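Local coordinates for antifreeze protein (Uncultured bacterium, PDB 6EIO) that binds ice as an antifreeze protein, probably through two faces of its beta-solenoid, at residues S153-T158 and A182-T187; F202-T207 and T220-T225. All blocks are in the same frame, centred on the assembly; numbering follows the deposited sequence. Where two conformers were deposited one is given.

Contact 1. Residues S153-T158 and A182-T187; sequences STLTTT and ASFGTT
L155 pairs with A182, and T156 with S183, on two neighbouring parallel strands of the beta-solenoid found in this family of ice-binding proteins. The strand axes come within 4.7 Å, and the strands run in nearly the same direction. S183 N donates to L155 O, and T157 N donates to S183 O.

The inward face carries L155, T157, A182 and F184. L155 holds CG anti to its backbone N (chi1 171°), which sends CG into the interior. From there L155 CD2 touches F184 CZ at 4.0 Å, at the edge of the ring and near its plane. The CB atoms of L155 and A182 lie 4.1 Å apart. The F184 ring also meets the ring of F190, so the strand pair is tied into the aromatic interior. W176 and V178 meet L155 from the strand 174-178.

T156 and S183 point to the other face of the sheet. There T156 CG2 lies 4.2 Å from S183 CB.

T157 is a threonine turned inward among apolar groups. It meets F184 through its side chain, with T157 CG2 on F184 CD1 at 3.9 Å. Its OG1 stands between the backbone N and the carbonyl carbon (chi1 63°) and lies at the edge of the F184 ring. This buried hydroxyl also hydrogen-bonds T188 OG1, just past the second segment. The chain leaves the strand at G185, whose N bonds only weakly to T157 O. The same N-H makes a straighter bond to the side chain, with G185 N 3.0 Å from T157 OG1 and an angle of 147° at the hydrogen.

Contact 2. Residues F202-T207 and T220-T225; sequences FDTGAT and TMEGNT
F202 and N224 meet where two successive coils of the solenoid turn a corner. F202 has the most surface covered by the other segment, then N224 and E222. F202 CB lies 3.4 Å from N224 OD1, while the ring leads away to meet F226 edge-to-face. F202 N donates to T220 O.

N224 has CG anti to its carbonyl carbon (chi1 -57°), and its amide reaches the type II turn D203-A206. ND2 of N224 gives bonds of 2.9 Å to both D203 O and A206 O, close to the amide plane. It approaches D203 O from above the carbonyl plane. N224 OD1 accepts from E222 N at 2.8 Å.

The E222 chain crosses T204 obliquely. E222 CD lies 3.2 Å from T204 OG1, a van der Waals contact, and CG is also near; the carboxylate does not hydrogen-bond this hydroxyl. The backbone O of E222 takes the N-H of G205, while T225 N reaches A206 O at 3.3 Å.

D203 O also accepts from A206 N. One buried amide thus bridges two turn carbonyls, each with a second donor. So the corner is held by backbone and amide bonds, with F202 packing on L208 and A212.

Both segments of contact 1 precede those of contact 2. Their centres are 11 Å apart. Strands 155-157, 182-184, 200-202 and 219-222 are consecutive neighbours in one parallel sheet, and all four segments belong to the same ice-binding-like domain family. Contact 1 is mainly strand pairing; contact 2 lies mostly at the corner beyond the strands. The two touch directly. F184 O and D203 N are 2.9 Å apart, probably hydrogen-bonded, and F184 CD2 lies 3.4 Å from F202 CZ inside the solenoid. A second probable bond joins T187 N to T204 O. Neighbouring coils are thus joined both by strand pairing and by their turns, which keeps the stack continuous.

Contact 1. Residues S153-T158 and A182-T187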
# COMPACT_ATOMS: atom_id res chain seq x y z
N SER A 153 3.37 -13.70 -2.47
CA SER A 153 4.49 -13.78 -1.56
C SER A 153 4.77 -12.39 -0.99
O SER A 153 3.86 -11.73 -0.47
CB SER A 153 5.69 -14.42 -2.27
OG SER A 153 6.70 -14.66 -1.33
N THR A 154 6.01 -11.95 -1.07
CA THR A 154 6.44 -10.66 -0.55
C THR A 154 6.47 -9.58 -1.63
O THR A 154 6.54 -9.86 -2.82
CB THR A 154 7.83 -10.77 0.09
OG1 THR A 154 8.76 -11.17 -0.92
CG2 THR A 154 7.86 -11.76 1.24
N LEU A 155 6.45 -8.34 -1.14
CA LEU A 155 6.61 -7.13 -1.95
C LEU A 155 7.80 -6.36 -1.37
O LEU A 155 7.77 -6.01 -0.19
CB LEU A 155 5.35 -6.27 -1.85
CG LEU A 155 5.44 -4.88 -2.48
CD1 LEU A 155 5.73 -4.92 -3.97
CD2 LEU A 155 4.14 -4.12 -2.21
N THR A 156 8.81 -6.08 -2.19
CA THR A 156 10.00 -5.41 -1.68
C THR A 156 10.52 -4.39 -2.68
O THR A 156 10.26 -4.46 -3.88
CB THR A 156 11.13 -6.37 -1.33
OG1 THR A 156 11.56 -7.04 -2.51
CG2 THR A 156 10.68 -7.36 -0.28
N THR A 157 11.30 -3.45 -2.15
CA THR A 157 12.06 -2.52 -2.97
C THR A 157 13.48 -2.41 -2.43
O THR A 157 13.72 -2.47 -1.23
CB THR A 157 11.43 -1.12 -3.02
OG1 THR A 157 11.44 -0.56 -1.71
CG2 THR A 157 9.99 -1.18 -3.51
N THR A 158 14.43 -2.19 -3.34
CA THR A 158 15.77 -1.79 -2.93
C THR A 158 15.78 -0.29 -2.64
O THR A 158 14.82 0.44 -2.89
CB THR A 158 16.78 -2.11 -4.04
OG1 THR A 158 16.29 -1.54 -5.24
CG2 THR A 158 17.00 -3.60 -4.23
N ALA A 182 5.77 -7.00 3.39
CA ALA A 182 6.39 -6.04 2.50
C ALA A 182 7.55 -5.34 3.20
O ALA A 182 7.48 -5.07 4.40
CB ALA A 182 5.38 -4.99 2.03
N SER A 183 8.60 -5.03 2.43
CA SER A 183 9.75 -4.31 2.97
C SER A 183 10.25 -3.32 1.94
O SER A 183 10.62 -3.68 0.82
CB SER A 183 10.84 -5.28 3.42
OG SER A 183 11.72 -4.69 4.37
N PHE A 184 10.29 -2.05 2.35
CA PHE A 184 10.66 -0.95 1.49
C PHE A 184 12.02 -0.40 1.88
O PHE A 184 12.23 0.05 3.00
CB PHE A 184 9.57 0.13 1.54
CG PHE A 184 8.23 -0.42 1.13
CD1 PHE A 184 8.00 -0.73 -0.21
CD2 PHE A 184 7.24 -0.70 2.06
CE1 PHE A 184 6.80 -1.28 -0.60
CE2 PHE A 184 6.03 -1.25 1.66
CZ PHE A 184 5.81 -1.54 0.33
N GLY A 185 12.96 -0.45 0.93
CA GLY A 185 14.31 -0.03 1.22
C GLY A 185 14.43 1.46 1.47
O GLY A 185 13.55 2.25 1.14
N THR A 186 15.57 1.84 2.05
CA THR A 186 15.82 3.24 2.39
C THR A 186 15.49 4.15 1.22
O THR A 186 15.81 3.84 0.07
CB THR A 186 17.29 3.47 2.79
OG1 THR A 186 18.14 3.01 1.74
CG2 THR A 186 17.63 2.75 4.10
N THR A 187 14.86 5.28 1.52
CA THR A 187 14.50 6.35 0.59
C THR A 187 13.61 5.92 -0.57
O THR A 187 13.41 6.70 -1.51
CB THR A 187 15.67 7.21 0.10
OG1 THR A 187 16.45 6.50 -0.87
CG2 THR A 187 16.53 7.67 1.25

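Contact 2. Residues F202-T207 and T220-T225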
# COMPACT_ATOMS: atom_id res chain seq x y z
N PHE A 202 9.29 -0.22 6.66
CA PHE A 202 9.86 0.88 5.89
C PHE A 202 11.22 1.22 6.50
O PHE A 202 11.30 1.55 7.69
CB PHE A 202 8.95 2.13 5.88
CG PHE A 202 7.74 2.05 4.92
CD1 PHE A 202 6.57 1.37 5.28
CD2 PHE A 202 7.75 2.70 3.68
CE1 PHE A 202 5.49 1.31 4.41
CE2 PHE A 202 6.66 2.65 2.82
CZ PHE A 202 5.53 1.96 3.19
N ASP A 203 12.27 1.18 5.68
CA ASP A 203 13.60 1.52 6.12
C ASP A 203 13.83 3.03 6.01
O ASP A 203 13.01 3.78 5.48
CB ASP A 203 14.64 0.75 5.32
CG ASP A 203 14.66 -0.72 5.63
OD1 ASP A 203 14.08 -1.16 6.64
OD2 ASP A 203 15.32 -1.44 4.85
N THR A 204 14.97 3.48 6.55
CA THR A 204 15.23 4.89 6.80
C THR A 204 14.91 5.79 5.61
O THR A 204 15.45 5.62 4.51
CB THR A 204 16.69 5.09 7.20
OG1 THR A 204 16.95 4.19 8.27
CG2 THR A 204 16.95 6.51 7.63
N GLY A 205 14.06 6.78 5.86
CA GLY A 205 13.83 7.81 4.87
C GLY A 205 12.86 7.45 3.77
O GLY A 205 12.53 8.31 2.94
N ALA A 206 12.37 6.21 3.73
CA ALA A 206 11.34 5.87 2.76
C ALA A 206 10.08 6.69 3.04
O ALA A 206 9.80 7.09 4.18
CB ALA A 206 11.05 4.37 2.80
N THR A 207 9.29 6.88 1.99
CA THR A 207 8.07 7.64 2.06
C THR A 207 6.93 6.87 1.40
O THR A 207 7.15 5.99 0.55
CB THR A 207 8.21 9.03 1.41
OG1 THR A 207 8.34 8.90 -0.00
CG2 THR A 207 9.43 9.79 1.94
N THR A 220 6.83 -1.54 11.03
CA THR A 220 8.11 -1.04 11.51
C THR A 220 8.52 0.14 10.63
O THR A 220 8.46 0.04 9.41
CB THR A 220 9.17 -2.14 11.48
OG1 THR A 220 8.73 -3.25 12.27
CG2 THR A 220 10.51 -1.67 12.00
N MET A 221 8.92 1.23 11.27
CA MET A 221 9.22 2.48 10.60
C MET A 221 10.55 3.03 11.11
O MET A 221 10.91 2.85 12.28
CB MET A 221 8.08 3.50 10.85
CG MET A 221 6.77 3.12 10.17
SD MET A 221 5.35 4.07 10.77
CE MET A 221 5.20 3.38 12.41
N GLU A 222 11.26 3.72 10.23
CA GLU A 222 12.48 4.43 10.61
C GLU A 222 12.57 5.70 9.77
O GLU A 222 12.78 5.66 8.56
CB GLU A 222 13.71 3.53 10.44
CG GLU A 222 14.98 4.23 10.90
CD GLU A 222 16.17 3.33 11.20
OE1 GLU A 222 16.08 2.10 11.05
OE2 GLU A 222 17.21 3.91 11.59
N GLY A 223 12.39 6.85 10.42
CA GLY A 223 12.53 8.12 9.73
C GLY A 223 11.72 8.26 8.46
O GLY A 223 12.22 8.78 7.45
N ASN A 224 10.45 7.85 8.49
CA ASN A 224 9.64 7.84 7.28
C ASN A 224 8.70 9.03 7.21
O ASN A 224 8.38 9.67 8.21
CB ASN A 224 8.81 6.55 7.23
CG ASN A 224 9.68 5.33 7.28
OD1 ASN A 224 9.57 4.52 8.20
ND2 ASN A 224 10.58 5.23 6.31
N THR A 225 8.20 9.29 5.99
CA THR A 225 7.12 10.25 5.79
C THR A 225 5.93 9.51 5.20
O THR A 225 6.03 8.91 4.13
CB THR A 225 7.54 11.36 4.84
OG1 THR A 225 8.71 11.96 5.37
CG2 THR A 225 6.42 12.40 4.66